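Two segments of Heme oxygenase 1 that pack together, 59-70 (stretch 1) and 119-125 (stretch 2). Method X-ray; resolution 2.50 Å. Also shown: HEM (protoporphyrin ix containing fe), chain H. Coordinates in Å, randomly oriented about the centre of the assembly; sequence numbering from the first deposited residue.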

# COMPACT_ATOMS: atom_id res chain seq x y z
N LYS A 59 4.43 18.38 -3.10
CA LYS A 59 5.47 19.41 -3.13
C LYS A 59 6.22 19.32 -4.45
O LYS A 59 6.75 20.31 -4.94
CB LYS A 59 6.49 19.21 -2.01
CG LYS A 59 6.01 19.50 -0.61
CD LYS A 59 7.20 19.83 0.29
CE LYS A 59 8.31 18.78 0.18
NZ LYS A 59 9.49 19.11 1.02
N PHE A 60 6.29 18.12 -5.01
CA PHE A 60 7.00 17.91 -6.26
C PHE A 60 6.06 17.76 -7.44
O PHE A 60 6.39 17.07 -8.41
CB PHE A 60 7.91 16.68 -6.16
CG PHE A 60 8.92 16.76 -5.04
CD1 PHE A 60 8.62 16.26 -3.78
CD2 PHE A 60 10.14 17.37 -5.24
CE1 PHE A 60 9.52 16.38 -2.72
CE2 PHE A 60 11.05 17.50 -4.19
CZ PHE A 60 10.74 17.00 -2.93
N LYS A 61 4.89 18.39 -7.39
CA LYS A 61 3.95 18.28 -8.49
C LYS A 61 4.57 18.81 -9.79
O LYS A 61 4.22 18.35 -10.89
CB LYS A 61 2.66 19.06 -8.19
CG LYS A 61 2.88 20.53 -7.93
CD LYS A 61 1.59 21.34 -7.98
CE LYS A 61 0.60 20.95 -6.88
NZ LYS A 61 -0.01 19.62 -7.11
N ASP A 62 5.51 19.75 -9.66
CA ASP A 62 6.17 20.35 -10.82
C ASP A 62 7.67 20.05 -10.90
O ASP A 62 8.42 20.77 -11.58
CB ASP A 62 5.95 21.86 -10.82
CG ASP A 62 5.31 22.34 -9.52
OD1 ASP A 62 5.78 21.91 -8.44
OD2 ASP A 62 4.36 23.15 -9.59
N HIS A 63 8.11 19.00 -10.22
CA HIS A 63 9.52 18.60 -10.22
C HIS A 63 9.85 17.94 -11.56
O HIS A 63 9.01 17.28 -12.17
CB HIS A 63 9.75 17.64 -9.04
CG HIS A 63 11.11 17.00 -9.01
ND1 HIS A 63 11.39 15.83 -9.69
CD2 HIS A 63 12.24 17.33 -8.35
CE1 HIS A 63 12.63 15.47 -9.44
NE2 HIS A 63 13.17 16.36 -8.63
N PRO A 64 11.08 18.14 -12.05
CA PRO A 64 11.54 17.57 -13.33
C PRO A 64 11.19 16.09 -13.56
O PRO A 64 10.91 15.69 -14.69
CB PRO A 64 13.04 17.83 -13.30
CG PRO A 64 13.10 19.16 -12.63
CD PRO A 64 12.13 18.99 -11.47
N ILE A 65 11.22 15.30 -12.50
CA ILE A 65 10.92 13.87 -12.60
C ILE A 65 9.55 13.49 -12.07
O ILE A 65 8.70 13.04 -12.83
CB ILE A 65 11.98 13.02 -11.88
CG1 ILE A 65 13.32 13.14 -12.62
CG2 ILE A 65 11.54 11.56 -11.81
CD1 ILE A 65 14.45 12.36 -11.97
N LEU A 66 9.33 13.67 -10.77
CA LEU A 66 8.06 13.32 -10.12
C LEU A 66 6.78 13.84 -10.79
O LEU A 66 5.73 13.18 -10.73
CB LEU A 66 8.09 13.75 -8.65
CG LEU A 66 8.75 12.82 -7.61
CD1 LEU A 66 9.26 11.54 -8.26
CD2 LEU A 66 9.88 13.55 -6.92
N SER A 67 6.86 15.00 -11.43
CA SER A 67 5.70 15.60 -12.10
C SER A 67 5.08 14.65 -13.12
O SER A 67 3.92 14.80 -13.48
CB SER A 67 6.11 16.89 -12.81
OG SER A 67 6.96 16.62 -13.92
N HIS A 68 5.88 13.70 -13.58
CA HIS A 68 5.44 12.72 -14.57
C HIS A 68 4.55 11.64 -13.97
O HIS A 68 3.68 11.10 -14.65
CB HIS A 68 6.66 12.06 -15.24
CG HIS A 68 7.43 12.97 -16.15
ND1 HIS A 68 7.88 14.21 -15.76
CD2 HIS A 68 7.86 12.79 -17.42
CE1 HIS A 68 8.55 14.77 -16.76
NE2 HIS A 68 8.55 13.93 -17.78
N ILE A 69 4.78 11.32 -12.70
CA ILE A 69 3.98 10.30 -12.04
C ILE A 69 3.08 10.91 -10.97
O ILE A 69 2.67 10.25 -10.01
CB ILE A 69 4.87 9.21 -11.41
CG1 ILE A 69 5.75 9.82 -10.31
CG2 ILE A 69 5.75 8.60 -12.48
CD1 ILE A 69 6.55 8.79 -9.53
N TYR A 70 2.76 12.19 -11.14
CA TYR A 70 1.92 12.89 -10.20
C TYR A 70 0.46 12.83 -10.65
O TYR A 70 0.01 13.65 -11.45
CB TYR A 70 2.36 14.35 -10.08
CG TYR A 70 1.51 15.15 -9.13
CD1 TYR A 70 1.58 14.93 -7.75
CD2 TYR A 70 0.60 16.10 -9.60
CE1 TYR A 70 0.76 15.64 -6.86
CE2 TYR A 70 -0.22 16.82 -8.72
CZ TYR A 70 -0.13 16.58 -7.36
OH TYR A 70 -0.95 17.27 -6.50
CHA HEM H . 0.68 -6.64 -8.98
CHB HEM H . 2.37 -4.41 -5.03
CHC HEM H . 0.71 -8.15 -2.42
CHD HEM H . -2.14 -9.35 -6.08
C1A HEM H . 1.42 -5.75 -8.17
C2A HEM H . 2.28 -4.66 -8.64
C3A HEM H . 2.79 -4.07 -7.52
C4A HEM H . 2.19 -4.75 -6.37
CMA HEM H . 3.76 -2.93 -7.43
CAA HEM H . 2.49 -4.25 -10.08
CBA HEM H . 3.44 -5.16 -10.91
CGA HEM H . 3.63 -4.75 -12.25
O1A HEM H . 4.74 -4.13 -12.49
O2A HEM H . 2.80 -4.94 -13.16
C1B HEM H . 2.10 -5.27 -3.94
C2B HEM H . 2.59 -5.06 -2.58
C3B HEM H . 2.07 -6.08 -1.83
C4B HEM H . 1.34 -6.94 -2.76
CMB HEM H . 3.46 -3.91 -2.15
CAB HEM H . 2.15 -6.31 -0.34
CBB HEM H . 3.59 -6.56 0.20
C1C HEM H . -0.28 -8.76 -3.15
C2C HEM H . -1.20 -9.78 -2.65
C3C HEM H . -1.82 -10.26 -3.75
C4C HEM H . -1.53 -9.35 -4.84
CMC HEM H . -1.37 -10.16 -1.19
CAC HEM H . -2.66 -11.53 -3.85
CBC HEM H . -4.16 -11.23 -3.57
C1D HEM H . -1.64 -8.69 -7.24
C2D HEM H . -2.17 -8.88 -8.58
C3D HEM H . -1.41 -8.09 -9.39
C4D HEM H . -0.37 -7.46 -8.53
CMD HEM H . -3.31 -9.80 -8.89
CAD HEM H . -1.51 -7.84 -10.87
CBD HEM H . -0.52 -8.76 -11.71
CGD HEM H . -0.39 -8.35 -13.06
O1D HEM H . -0.27 -7.10 -13.35
O2D HEM H . -0.39 -9.21 -13.99
NA HEM H . 1.40 -5.80 -6.80
NB HEM H . 1.33 -6.41 -4.04
NC HEM H . -0.53 -8.48 -4.50
ND HEM H . -0.58 -7.79 -7.23
FE HEM H . 0.42 -7.13 -5.66
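Stretch 2 119-125: LLVAHSY

Stretch 2 is mostly helical and lies against a stretch 1 made of turns and a short 3-10 segment. No hydrogen bond joins the two. The contact is made almost wholly by apolar side chains, and it is small, with 242 Å² buried when both sides are summed. The backbones stay well apart. The nearest CA atoms across the contact, those of Leu66 and Val121, are 7.0 Å from each other, so side chains fill the gap. The two stretches run in broadly the same sense: Leu120 meets Phe60 and Leu66, and Ser124, further on, meets Ile69.

Stretch 1 sets the surface. Phe60 to His63 form a type I beta turn, closed by a hydrogen bond of 3.2 Å from His63 N to Phe60 O. The chain then enters the 3-10 segment from Leu66 to His68. Here Ser67 OG donates to His63 O at 2.8 Å, which ties the segment back to the turn. Phe60, Leu66 and Ile69 are the residues that meet stretch 2.

Leu119 begins stretch 2. Its CA-to-CB bond points away from stretch 1, and its side chain makes no contact there. Its carbonyl O accepts a hydrogen bond of 2.9 Å from Ala122 N.

The CA-to-CB bond of Leu120 points toward stretch 1. Its CD2 lies near both Leu66 and Phe60: Leu120 CD2 is 4.1 Å from Leu66 CD2 and 4.4 Å from Phe60 CD1. Leu120 CB is also 4.1 Å from Leu66 CD1. The approach to the Phe60 ring is oblique. Both chi angles of Leu120 lie between the usual wells. The Leu66 side chain leaves its backbone sideways, but its end comes nearer to stretch 2.

Val121 follows, its CA-to-CB bond sideways to stretch 1, with chi1 at 54° (p). Its CB is 3.4 Å from Ile69 CD1, the closest contact between the stretches. The CA-to-CB bond of Ile69 points toward the helix. With chi1 p and chi2 t, its extended end carries CD1 up to Val121. Leu66 also reaches the backbone at this point, with its CD1 4.3 Å from Val121 N. This is a packing distance between a methyl group and an amide.

The CA-to-CB bond of Ala122 points away, and the residue takes no part. His123 is out of reach of stretch 1; its NE2 is hydrogen-bonded elsewhere in the structure.

Ser124 comes one helical turn after Leu120, and its N donates to Leu120 O at 2.9 Å. It therefore returns to the same side, and its CA-to-CB bond points toward stretch 1. Ser124 CB and OG are each 4.1 Å from Ile69 CD1. The hydroxyl OG is hydrogen-bonded elsewhere in the structure. Ile69 CD1 thus touches both Val121 and Ser124, three residues apart on the helix.

Tyr125 closes the stretch. Its N donates to Val121 O at 2.9 Å, and the helix continues later in the chain. The CA-to-CB bond is sideways, but the end of the side chain leads away from stretch 1, to the heme. Tyr125 OH donates to HEM O1A at 2.7 Å, and HEM CMA lies over one face of the ring. The helix therefore packs on stretch 1 through Leu120, Val121 and Ser124, and reaches the heme through Tyr125.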

# COMPACT_ATOMS: atom_id res chain seq x y z
N LEU A 119 13.62 8.63 -5.80
CA LEU A 119 13.33 7.31 -5.24
C LEU A 119 11.84 7.19 -4.87
O LEU A 119 11.33 6.10 -4.61
CB LEU A 119 14.22 7.06 -4.02
CG LEU A 119 15.70 6.91 -4.38
CD1 LEU A 119 16.51 6.49 -3.16
CD2 LEU A 119 15.85 5.87 -5.49
N LEU A 120 11.16 8.33 -4.85
CA LEU A 120 9.74 8.40 -4.54
C LEU A 120 8.92 7.67 -5.60
O LEU A 120 7.77 7.29 -5.36
CB LEU A 120 9.30 9.86 -4.47
CG LEU A 120 8.88 10.46 -3.13
CD1 LEU A 120 9.64 9.86 -1.97
CD2 LEU A 120 9.10 11.96 -3.21
N VAL A 121 9.49 7.46 -6.78
CA VAL A 121 8.77 6.76 -7.82
C VAL A 121 8.71 5.28 -7.48
O VAL A 121 7.83 4.56 -7.93
CB VAL A 121 9.43 6.93 -9.21
CG1 VAL A 121 10.89 6.54 -9.15
CG2 VAL A 121 8.70 6.06 -10.24
N ALA A 122 9.64 4.82 -6.65
CA ALA A 122 9.67 3.42 -6.24
C ALA A 122 8.53 3.18 -5.26
O ALA A 122 7.88 2.13 -5.27
CB ALA A 122 10.99 3.09 -5.59
N HIS A 123 8.29 4.18 -4.41
CA HIS A 123 7.24 4.13 -3.42
C HIS A 123 5.86 4.28 -4.05
O HIS A 123 4.92 3.58 -3.67
CB HIS A 123 7.48 5.21 -2.36
CG HIS A 123 8.51 4.81 -1.36
ND1 HIS A 123 8.32 3.77 -0.48
CD2 HIS A 123 9.78 5.25 -1.15
CE1 HIS A 123 9.42 3.58 0.22
NE2 HIS A 123 10.32 4.46 -0.16
N SER A 124 5.75 5.20 -5.01
CA SER A 124 4.50 5.41 -5.73
C SER A 124 4.20 4.10 -6.46
O SER A 124 3.06 3.62 -6.48
CB SER A 124 4.65 6.55 -6.74
OG SER A 124 3.58 6.57 -7.68
N TYR A 125 5.23 3.52 -7.06
CA TYR A 125 5.05 2.29 -7.80
C TYR A 125 4.58 1.19 -6.86
O TYR A 125 3.50 0.63 -7.07
CB TYR A 125 6.37 1.86 -8.49
CG TYR A 125 6.34 0.43 -9.02
CD1 TYR A 125 5.55 0.08 -10.12
CD2 TYR A 125 7.05 -0.58 -8.37
CE1 TYR A 125 5.46 -1.25 -10.55
CE2 TYR A 125 6.96 -1.91 -8.79
CZ TYR A 125 6.17 -2.23 -9.87
OH TYR A 125 6.08 -3.54 -10.25
O HOH W 1 -0.86 -5.87 -5.45